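Local atomic coordinates of cell wall surface anchor family protein (PDB entry 3TW0), a protein that serves as the adhesive tip pilin of group B streptococcal pili, probably contacting host surfaces through its metal-binding von Willebrand factor type A region. Residues G228-F231 and K232-D236; K290-A294 and T295-K299; G311-P315 and K316-I320; N359-Y362 and D363-K367. The protein carries 2 engineered substitutions. All coordinates share one frame; numbering follows the deposited sequence.

Contact 1: residues G228-F231 and K232-D236; sequences GESF and KLFSD
Ser-230 OG takes the backbone N-H of Lys-232 at 2.9 Å, with an N-H...O angle of 157°. A serine hydroxyl oxygen that accepts from the amide two residues on defines an ST turn. It forms because OG is anti to the serine's own N (chi1 -180°) and lies beside the carbonyl carbon, where the chain bends. The same side chain serves a second neighbour through its carbon: Ser-230 CB lies 3.7 Å from Phe-234 CZ. Glu-229 reaches this ring from another direction, its CG in the ring plane at the edge and 3.9 Å from Phe-234 CZ; the carboxylate plane is turned 58° from that of the ring. Lys-232 O stands 4.2 Å above one face of the Phe-234 ring, toward its rim. Further out, Phe-234 is stacked with Trp-276, and Asp-227 OD1 accepts a hydrogen bond from the amide of Glu-229. Phe-231 packs against Val-175, Thr-300 and Ala-333 instead, its side chain about 9 Å from the bound magnesium ion. The turn thus sits in the loop between helix 220-223 and strand 249-251, joining the surroundings of the metal site to the end of strand 271-276.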
loop_
_atom_site.group_PDB
_atom_site.type_symbol
_atom_site.label_atom_id
_atom_site.label_comp_id
_atom_site.label_asym_id
_atom_site.label_seq_id
_atom_site.Cartn_x
_atom_site.Cartn_y
_atom_site.Cartn_z
ATOM N N GLY A 228 2.579 -6.962 -1.760
ATOM C CA GLY A 228 3.328 -6.912 -0.503
ATOM C C GLY A 228 4.757 -7.477 -0.505
ATOM O O GLY A 228 5.442 -7.430 0.492
ATOM N N GLU A 229 5.213 -8.004 -1.628
ATOM C CA GLU A 229 6.513 -8.660 -1.710
ATOM C C GLU A 229 7.631 -7.600 -1.570
ATOM O O GLU A 229 8.622 -7.819 -0.875
ATOM C CB GLU A 229 6.564 -9.406 -3.066
ATOM C CG GLU A 229 7.874 -10.105 -3.465
ATOM C CD GLU A 229 8.064 -11.461 -2.796
ATOM O OE1 GLU A 229 7.165 -12.333 -2.948
ATOM O OE2 GLU A 229 9.108 -11.651 -2.124
ATOM N N SER A 230 7.430 -6.418 -2.171
ATOM C CA SER A 230 8.516 -5.437 -2.281
ATOM C C SER A 230 8.061 -4.009 -2.627
ATOM O O SER A 230 7.066 -3.799 -3.282
ATOM C CB SER A 230 9.582 -5.920 -3.303
ATOM O OG SER A 230 10.654 -4.982 -3.419
ATOM N N PHE A 231 8.820 -3.038 -2.137
ATOM C CA PHE A 231 8.724 -1.666 -2.584
ATOM C C PHE A 231 8.981 -1.595 -4.100
ATOM O O PHE A 231 8.404 -0.759 -4.791
ATOM C CB PHE A 231 9.780 -0.861 -1.825
ATOM C CG PHE A 231 9.853 0.577 -2.222
ATOM C CD1 PHE A 231 8.890 1.482 -1.785
ATOM C CD2 PHE A 231 10.923 1.044 -2.990
ATOM C CE1 PHE A 231 8.988 2.842 -2.131
ATOM C CE2 PHE A 231 11.024 2.392 -3.332
ATOM C CZ PHE A 231 10.044 3.286 -2.915
ATOM N N LYS A 232 9.833 -2.483 -4.612
ATOM C CA LYS A 232 10.211 -2.458 -6.023
ATOM C C LYS A 232 9.303 -3.298 -6.901
ATOM O O LYS A 232 8.761 -4.290 -6.451
ATOM C CB LYS A 232 11.665 -2.941 -6.205
ATOM C CG LYS A 232 12.732 -1.919 -5.748
ATOM C CD LYS A 232 14.175 -2.404 -6.060
ATOM C CE LYS A 232 14.813 -3.221 -4.915
ATOM N NZ LYS A 232 14.160 -4.572 -4.669
ATOM N N LEU A 233 9.136 -2.884 -8.155
ATOM C CA LEU A 233 8.609 -3.763 -9.179
ATOM C C LEU A 233 9.814 -4.385 -9.865
ATOM O O LEU A 233 10.882 -3.747 -9.929
ATOM C CB LEU A 233 7.766 -2.969 -10.170
ATOM C CG LEU A 233 6.419 -2.495 -9.603
ATOM C CD1 LEU A 233 5.876 -1.299 -10.366
ATOM C CD2 LEU A 233 5.365 -3.654 -9.538
ATOM N N PHE A 234 9.655 -5.589 -10.402
ATOM C CA PHE A 234 10.831 -6.381 -10.822
ATOM C C PHE A 234 11.108 -6.263 -12.307
ATOM O O PHE A 234 10.215 -6.432 -13.126
ATOM C CB PHE A 234 10.697 -7.861 -10.384
ATOM C CG PHE A 234 10.504 -8.027 -8.902
ATOM C CD1 PHE A 234 11.485 -7.613 -8.009
ATOM C CD2 PHE A 234 9.332 -8.558 -8.388
ATOM C CE1 PHE A 234 11.303 -7.758 -6.612
ATOM C CE2 PHE A 234 9.140 -8.718 -6.998
ATOM C CZ PHE A 234 10.121 -8.316 -6.121
ATOM N N SER A 235 12.360 -5.947 -12.641
ATOM C CA SER A 235 12.776 -5.943 -14.047
ATOM C C SER A 235 13.066 -7.364 -14.543
ATOM O O SER A 235 12.796 -7.690 -15.704
ATOM C CB SER A 235 13.957 -4.987 -14.303
ATOM O OG SER A 235 14.980 -5.180 -13.335
ATOM N N ASP A 236 13.590 -8.195 -13.654
ATOM C CA ASP A 236 13.831 -9.602 -13.954
ATOM C C ASP A 236 12.557 -10.330 -13.502
ATOM O O ASP A 236 12.193 -10.322 -12.327
ATOM C CB ASP A 236 15.097 -10.086 -13.218
ATOM C CG ASP A 236 15.452 -11.575 -13.483
ATOM O OD1 ASP A 236 14.715 -12.330 -14.187
ATOM O OD2 ASP A 236 16.521 -11.985 -12.977
#

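Contact 2: residues K290-A294 and T295-K299; sequences KKVSA and TKQIK
The carboxamide of Gln-297 reaches back across the turn to Val-292 and Ser-293, and its side chain crosses that of Val-292 at about a right angle. Which end of the amide is oxygen is doubtful, so the evidence for its position comes from carbon: both CG and CD of Gln-297 lie 3.7 Å from Ser-293 O. The second flat group is the peptide carbonyl of Lys-296. Ser-293 OG approaches it from above its plane, 39° out of it, and donates its proton to Lys-296 O over a short 2.5 Å. The hydroxyl oxygen also accepts, from the N-H of Thr-295 at 3.1 Å and a bent angle of 141°. One side-chain oxygen therefore bridges two points of the backbone beyond it, and Ser-293 CB follows it in, 3.2 Å from Lys-296 O. A chi1 of 165° sets OG opposite the serine's amide nitrogen and beside its carbonyl carbon, the side from which the following residues can be reached. Thr-295, although next to this hydroxyl, directs its OG1 to the amide of Gln-193. Lys-296 likewise leaves the turn: its NZ forms a salt bridge with Glu-303 of helix 302-312 and a cation-pi contact with Phe-196 of helix 192-201. The bond from Thr-295 N to Ser-293 OG makes this an ST turn, here extended by the serine's own donated bond, in the surface loop between strand 271-276 and helix 302-312.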
loop_
_atom_site.group_PDB
_atom_site.type_symbol
_atom_site.label_atom_id
_atom_site.label_comp_id
_atom_site.label_asym_id
_atom_site.label_seq_id
_atom_site.Cartn_x
_atom_site.Cartn_y
_atom_site.Cartn_z
ATOM N N LYS A 290 4.563 -8.816 -24.385
ATOM C CA LYS A 290 5.262 -8.661 -23.083
ATOM C C LYS A 290 6.563 -7.833 -23.094
ATOM O O LYS A 290 7.270 -7.798 -22.097
ATOM C CB LYS A 290 5.484 -10.026 -22.401
ATOM C CG LYS A 290 4.227 -10.861 -22.180
ATOM C CD LYS A 290 3.300 -10.226 -21.100
ATOM C CE LYS A 290 2.264 -11.220 -20.530
ATOM N NZ LYS A 290 1.273 -11.607 -21.565
ATOM N N LYS A 291 6.871 -7.184 -24.220
ATOM C CA LYS A 291 7.984 -6.234 -24.339
ATOM C C LYS A 291 7.801 -5.128 -23.311
ATOM O O LYS A 291 6.784 -4.443 -23.341
ATOM C CB LYS A 291 7.999 -5.588 -25.753
ATOM C CG LYS A 291 8.352 -6.541 -26.919
ATOM C CD LYS A 291 7.477 -6.326 -28.211
ATOM C CE LYS A 291 7.973 -5.199 -29.141
ATOM N NZ LYS A 291 9.330 -5.482 -29.737
ATOM N N VAL A 292 8.751 -4.967 -22.389
ATOM C CA VAL A 292 8.682 -3.850 -21.447
ATOM C C VAL A 292 8.850 -2.516 -22.196
ATOM O O VAL A 292 9.452 -2.473 -23.276
ATOM C CB VAL A 292 9.712 -3.975 -20.268
ATOM C CG1 VAL A 292 11.167 -3.745 -20.720
ATOM C CG2 VAL A 292 9.355 -3.001 -19.170
ATOM N N SER A 293 8.303 -1.452 -21.617
ATOM C CA SER A 293 8.448 -0.103 -22.141
ATOM C C SER A 293 9.917 0.260 -22.387
ATOM O O SER A 293 10.784 -0.007 -21.550
ATOM C CB SER A 293 7.845 0.892 -21.138
ATOM O OG SER A 293 8.262 2.220 -21.440
ATOM N N ALA A 294 10.192 0.859 -23.535
ATOM C CA ALA A 294 11.539 1.332 -23.858
ATOM C C ALA A 294 11.675 2.816 -23.515
ATOM O O ALA A 294 12.730 3.447 -23.771
ATOM C CB ALA A 294 11.831 1.102 -25.346
ATOM N N THR A 295 10.620 3.405 -22.973
ATOM C CA THR A 295 10.765 4.776 -22.459
ATOM C C THR A 295 10.432 4.854 -20.964
ATOM O O THR A 295 11.217 4.424 -20.149
ATOM C CB THR A 295 9.989 5.832 -23.297
ATOM O OG1 THR A 295 8.585 5.563 -23.239
ATOM C CG2 THR A 295 10.451 5.855 -24.754
ATOM N N LYS A 296 9.282 5.421 -20.609
ATOM C CA LYS A 296 8.946 5.592 -19.203
ATOM C C LYS A 296 8.761 4.211 -18.584
ATOM O O LYS A 296 8.079 3.361 -19.195
ATOM C CB LYS A 296 7.623 6.369 -19.066
ATOM C CG LYS A 296 7.158 6.612 -17.602
ATOM C CD LYS A 296 8.142 7.541 -16.854
ATOM C CE LYS A 296 8.041 7.364 -15.368
ATOM N NZ LYS A 296 8.848 8.320 -14.543
ATOM N N GLN A 297 9.321 4.020 -17.379
ATOM C CA GLN A 297 9.147 2.781 -16.595
ATOM C C GLN A 297 8.824 3.070 -15.140
ATOM O O GLN A 297 9.541 3.849 -14.464
ATOM C CB GLN A 297 10.384 1.879 -16.662
ATOM C CG GLN A 297 10.660 1.203 -18.026
ATOM C CD GLN A 297 11.968 0.413 -18.031
ATOM O OE1 GLN A 297 12.236 -0.378 -18.938
ATOM N NE2 GLN A 297 12.785 0.626 -17.022
ATOM N N ILE A 298 7.748 2.458 -14.653
ATOM C CA ILE A 298 7.405 2.534 -13.224
ATOM C C ILE A 298 8.150 1.377 -12.556
ATOM O O ILE A 298 8.018 0.245 -12.993
ATOM C CB ILE A 298 5.874 2.446 -13.015
ATOM C CG1 ILE A 298 5.143 3.539 -13.824
ATOM C CG2 ILE A 298 5.482 2.438 -11.537
ATOM C CD1 ILE A 298 5.447 4.979 -13.402
ATOM N N LYS A 299 8.957 1.661 -11.530
ATOM C CA LYS A 299 9.830 0.633 -10.928
ATOM C C LYS A 299 9.645 0.459 -9.426
ATOM O O LYS A 299 10.228 -0.458 -8.823
ATOM C CB LYS A 299 11.300 0.950 -11.232
ATOM C CG LYS A 299 11.635 1.041 -12.731
ATOM C CD LYS A 299 12.964 1.774 -12.979
ATOM C CE LYS A 299 13.625 1.247 -14.228
ATOM N NZ LYS A 299 14.180 2.337 -15.125
#

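Contact 3: residues G311-P315 and K316-I320; sequences GNIRP and KGYDI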
loop_
_atom_site.group_PDB
_atom_site.type_symbol
_atom_site.label_atom_id
_atom_site.label_comp_id
_atom_site.label_asym_id
_atom_site.label_seq_id
_atom_site.Cartn_x
_atom_site.Cartn_y
_atom_site.Cartn_z
ATOM N N GLY A 311 -1.406 14.577 -7.344
ATOM C CA GLY A 311 -2.457 14.879 -8.300
ATOM C C GLY A 311 -3.816 15.129 -7.674
ATOM O O GLY A 311 -4.618 15.901 -8.214
ATOM N N ASN A 312 -4.098 14.478 -6.549
ATOM C CA ASN A 312 -5.480 14.362 -6.054
ATOM C C ASN A 312 -5.662 14.759 -4.581
ATOM O O ASN A 312 -6.792 15.036 -4.147
ATOM C CB ASN A 312 -6.011 12.918 -6.282
ATOM C CG ASN A 312 -5.901 12.460 -7.734
ATOM O OD1 ASN A 312 -6.835 12.640 -8.505
ATOM N ND2 ASN A 312 -4.761 11.857 -8.115
ATOM N N ILE A 313 -4.567 14.770 -3.813
ATOM C CA ILE A 313 -4.621 15.127 -2.403
ATOM C C ILE A 313 -4.051 16.507 -2.124
ATOM O O ILE A 313 -4.741 17.331 -1.571
ATOM C CB ILE A 313 -3.861 14.137 -1.483
ATOM C CG1 ILE A 313 -4.230 12.677 -1.783
ATOM C CG2 ILE A 313 -4.053 14.504 0.000
ATOM C CD1 ILE A 313 -5.653 12.280 -1.481
ATOM N N ARG A 314 -2.782 16.714 -2.469
ATOM C CA ARG A 314 -2.056 17.968 -2.187
ATOM C C ARG A 314 -2.815 19.213 -2.666
ATOM O O ARG A 314 -2.897 20.188 -1.927
ATOM C CB ARG A 314 -0.665 17.931 -2.815
ATOM C CG ARG A 314 0.232 19.096 -2.428
ATOM C CD ARG A 314 1.597 18.995 -3.108
ATOM N NE ARG A 314 2.589 19.054 -2.049
ATOM C CZ ARG A 314 3.323 18.030 -1.622
ATOM N NH1 ARG A 314 3.258 16.852 -2.209
ATOM N NH2 ARG A 314 4.163 18.210 -0.621
ATOM N N PRO A 315 -3.394 19.174 -3.883
ATOM C CA PRO A 315 -4.201 20.330 -4.328
ATOM C C PRO A 315 -5.414 20.702 -3.441
ATOM O O PRO A 315 -5.880 21.839 -3.523
ATOM C CB PRO A 315 -4.693 19.913 -5.727
ATOM C CG PRO A 315 -3.755 18.865 -6.194
ATOM C CD PRO A 315 -3.300 18.133 -4.932
ATOM N N LYS A 316 -5.924 19.777 -2.621
ATOM C CA LYS A 316 -7.064 20.071 -1.735
ATOM C C LYS A 316 -6.740 21.135 -0.680
ATOM O O LYS A 316 -7.643 21.669 -0.027
ATOM C CB LYS A 316 -7.606 18.812 -1.054
ATOM C CG LYS A 316 -8.195 17.756 -1.988
ATOM C CD LYS A 316 -9.089 18.355 -3.065
ATOM C CE LYS A 316 -9.368 17.324 -4.134
ATOM N NZ LYS A 316 -9.986 17.878 -5.363
ATOM N N GLY A 317 -5.450 21.415 -0.519
ATOM C CA GLY A 317 -4.981 22.528 0.281
ATOM C C GLY A 317 -5.094 22.301 1.765
ATOM O O GLY A 317 -5.129 23.273 2.526
ATOM N N TYR A 318 -5.159 21.041 2.211
ATOM C CA TYR A 318 -5.120 20.803 3.655
ATOM C C TYR A 318 -3.786 20.211 4.106
ATOM O O TYR A 318 -2.893 20.033 3.288
ATOM C CB TYR A 318 -6.323 20.020 4.174
ATOM C CG TYR A 318 -6.643 18.750 3.469
ATOM C CD1 TYR A 318 -5.827 17.633 3.612
ATOM C CD2 TYR A 318 -7.815 18.625 2.700
ATOM C CE1 TYR A 318 -6.138 16.459 2.979
ATOM C CE2 TYR A 318 -8.135 17.439 2.078
ATOM C CZ TYR A 318 -7.287 16.365 2.222
ATOM O OH TYR A 318 -7.574 15.177 1.594
ATOM N N ASP A 319 -3.655 19.916 5.397
ATOM C CA ASP A 319 -2.370 19.475 5.921
ATOM C C ASP A 319 -2.199 17.973 5.918
ATOM O O ASP A 319 -3.118 17.253 6.246
ATOM C CB ASP A 319 -2.160 19.998 7.336
ATOM C CG ASP A 319 -1.985 21.490 7.356
ATOM O OD1 ASP A 319 -0.967 21.957 6.815
ATOM O OD2 ASP A 319 -2.881 22.172 7.873
ATOM N N ILE A 320 -1.007 17.504 5.576
ATOM C CA ILE A 320 -0.721 16.089 5.735
ATOM C C ILE A 320 0.586 15.932 6.485
ATOM O O ILE A 320 1.648 16.388 6.016
ATOM C CB ILE A 320 -0.726 15.295 4.399
ATOM C CG1 ILE A 320 -2.035 15.533 3.597
ATOM C CG2 ILE A 320 -0.535 13.790 4.692
ATOM C CD1 ILE A 320 -1.930 16.591 2.492
HETATM O O HOH W 1 -4.197 18.604 0.630
HETATM O O HOH W 2 -2.435 20.518 0.620
#
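Ile-313 offers one methyl, CG2, to two side chains of the following segment, 3.9 Å from Ile-320 CD1 and 4.1 Å from Tyr-318 CE1. The two isoleucines meet at about a right angle, Ile-320 with a chi2 of 98°, away from the usual staggered values. Tyr-318 reaches the methyl through an uncommon first torsion (chi1 51°), which lodges CG between the residue's N and its carbonyl carbon; Asn-153 of helix 145-159 takes the hydroxyl in a hydrogen bond. Lys-316 folds back over the helix end. The bend at its chi2, -44°, lays the aliphatic chain along the preceding carbonyls and brings CE to 3.4 Å from Asn-312 O, a buried oxygen with no hydrogen-bonding partner in the model. Beneath these side chains the backbone makes two 3-10 bonds, Lys-316 N to Ile-313 O at 2.9 Å and Gly-317 N to Arg-314 O at 3.2 Å. Gly-317 then turns with positive phi. Water 1 accepts from Tyr-318 N, lies within reach of Ile-313 O at 2.6 Å, and rests over one face of the tyrosine ring near its rim. Helix 302-312 thereby passes through a 3-10 turn into strand 319-324, which runs parallel beside strand 165-172: the helix-to-strand half of a beta-alpha-beta crossover in the parallel-sheet vWA fold.

Contact 4: residues N359-Y362 and D363-K367; sequences NCIY and DELNK. Engineered in segment 359-362: Cys-360 (natural residue Lys).
Tyr-362 lies obliquely against Asn-366, one helical turn on, with ring and amide planes 21° apart and Tyr-362 CE2 4.0 Å from Asn-366 OD1. Spaced one turn apart they share a flank, and with CG anti to the backbone N in both, ring and amide come alongside. Asp-363 sets its carboxylate steeply to that ring, the planes 72° apart. Another flank is apolar: Ile-361 and Leu-365 run side by side, CG2 of the first 3.8 Å from CD1 of the second, and Leu-365 continues onto Leu-44 and Lys-47 of helix 33-48. Glu-364 has a chi1 of 63°, which holds its CG 3.1 Å from Ile-361 O. Four i to i+4 bonds carry the backbone, among them Asp-363 N to Asn-359 O at 2.9 Å and Leu-365 N to Ile-361 O at 3.2 Å. Cys-360, an engineered residue, adds a disulfide to Cys-353 of strand 352-354. Asp-363 OD2 and Asn-359 O, both acceptors, stand 3.4 Å apart and probably repel mildly. The chemistry implies that backbone bonds and apolar packing hold this end of helix 358-366, the side-chain polar groups making no hydrogen bond across it, while the disulfide fastens it covalently to the sheet.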
loop_
_atom_site.group_PDB
_atom_site.type_symbol
_atom_site.label_atom_id
_atom_site.label_comp_id
_atom_site.label_asym_id
_atom_site.label_seq_id
_atom_site.Cartn_x
_atom_site.Cartn_y
_atom_site.Cartn_z
ATOM N N ASN A 359 10.218 16.897 18.959
ATOM C CA ASN A 359 10.262 18.335 18.710
ATOM C C ASN A 359 9.597 18.621 17.374
ATOM O O ASN A 359 8.826 19.550 17.246
ATOM C CB ASN A 359 11.718 18.828 18.692
ATOM C CG ASN A 359 12.332 18.943 20.093
ATOM O OD1 ASN A 359 11.716 18.589 21.118
ATOM N ND2 ASN A 359 13.557 19.465 20.140
ATOM N N CYS A 360 9.905 17.803 16.374
ATOM C CA CYS A 360 9.309 17.952 15.047
ATOM C C CYS A 360 7.767 17.822 15.149
ATOM O O CYS A 360 7.036 18.641 14.601
ATOM C CB CYS A 360 9.895 16.897 14.104
ATOM S SG CYS A 360 9.339 16.907 12.358
ATOM N N ILE A 361 7.293 16.821 15.889
ATOM C CA ILE A 361 5.850 16.565 16.012
ATOM C C ILE A 361 5.122 17.647 16.805
ATOM O O ILE A 361 4.061 18.122 16.378
ATOM C CB ILE A 361 5.565 15.163 16.645
ATOM C CG1 ILE A 361 6.191 14.045 15.808
ATOM C CG2 ILE A 361 4.050 14.959 16.896
ATOM C CD1 ILE A 361 6.023 12.651 16.467
ATOM N N TYR A 362 5.678 18.027 17.964
ATOM C CA TYR A 362 5.180 19.170 18.740
ATOM C C TYR A 362 5.083 20.418 17.868
ATOM O O TYR A 362 4.048 21.084 17.833
ATOM C CB TYR A 362 6.107 19.502 19.931
ATOM C CG TYR A 362 5.457 20.471 20.880
ATOM C CD1 TYR A 362 4.656 20.006 21.922
ATOM C CD2 TYR A 362 5.580 21.858 20.701
ATOM C CE1 TYR A 362 4.025 20.872 22.772
ATOM C CE2 TYR A 362 4.944 22.746 21.556
ATOM C CZ TYR A 362 4.171 22.243 22.585
ATOM O OH TYR A 362 3.504 23.087 23.425
ATOM N N ASP A 363 6.172 20.739 17.168
ATOM C CA ASP A 363 6.215 21.975 16.389
ATOM C C ASP A 363 5.125 22.062 15.334
ATOM O O ASP A 363 4.473 23.104 15.219
ATOM C CB ASP A 363 7.589 22.211 15.775
ATOM C CG ASP A 363 8.606 22.749 16.797
ATOM O OD1 ASP A 363 8.212 23.198 17.902
ATOM O OD2 ASP A 363 9.813 22.717 16.482
ATOM N N GLU A 364 4.883 20.972 14.609
ATOM C CA GLU A 364 3.863 20.991 13.562
ATOM C C GLU A 364 2.427 21.120 14.135
ATOM O O GLU A 364 1.620 21.903 13.618
ATOM C CB GLU A 364 4.028 19.792 12.608
ATOM C CG GLU A 364 3.851 18.388 13.254
ATOM C CD GLU A 364 4.096 17.221 12.273
ATOM O OE1 GLU A 364 4.506 17.476 11.108
ATOM O OE2 GLU A 364 3.899 16.044 12.678
ATOM N N LEU A 365 2.136 20.388 15.220
ATOM C CA LEU A 365 0.799 20.349 15.819
ATOM C C LEU A 365 0.442 21.627 16.567
ATOM O O LEU A 365 -0.740 21.992 16.671
ATOM C CB LEU A 365 0.676 19.178 16.794
ATOM C CG LEU A 365 0.617 17.768 16.202
ATOM C CD1 LEU A 365 0.770 16.737 17.281
ATOM C CD2 LEU A 365 -0.692 17.553 15.430
ATOM N N ASN A 366 1.469 22.298 17.082
ATOM C CA ASN A 366 1.310 23.504 17.902
ATOM C C ASN A 366 0.376 24.577 17.332
ATOM O O ASN A 366 -0.437 25.128 18.071
ATOM C CB ASN A 366 2.685 24.093 18.254
ATOM C CG ASN A 366 2.595 25.262 19.240
ATOM O OD1 ASN A 366 1.959 25.173 20.304
ATOM N ND2 ASN A 366 3.249 26.361 18.883
ATOM N N LYS A 367 0.503 24.859 16.032
ATOM C CA LYS A 367 -0.436 25.699 15.258
ATOM C C LYS A 367 -1.927 25.550 15.648
ATOM O O LYS A 367 -2.645 26.550 15.790
ATOM C CB LYS A 367 -0.264 25.403 13.760
ATOM C CG LYS A 367 -1.482 25.722 12.881
ATOM C CD LYS A 367 -1.580 24.784 11.665
ATOM C CE LYS A 367 -0.814 25.303 10.448
ATOM N NZ LYS A 367 -0.547 24.226 9.460
#

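How the contacts relate
Following the chain from the N terminus, the four contacts come in series, the first three each closing a short turn and the fourth lying within a helix; none nests or crosses. Contacts 1 and 2 belong to the long excursion between strands 165-172 and 319-324, and they meet where Leu-233 N lies 2.7 Å from Lys-299 O, probably hydrogen-bonded. Contact 3 ends that excursion by leading helix 302-312 into strand 319-324. Contact 4 is in the last helix, 358-366, after the outermost strand 352-354. A long, weak ion pair joins it to contact 3, with Asp-319 OD2 3.5 Å from Lys-367 NZ. The two pairs stay apart: contacts 2 and 3 are about 13 Å apart at their nearest atoms.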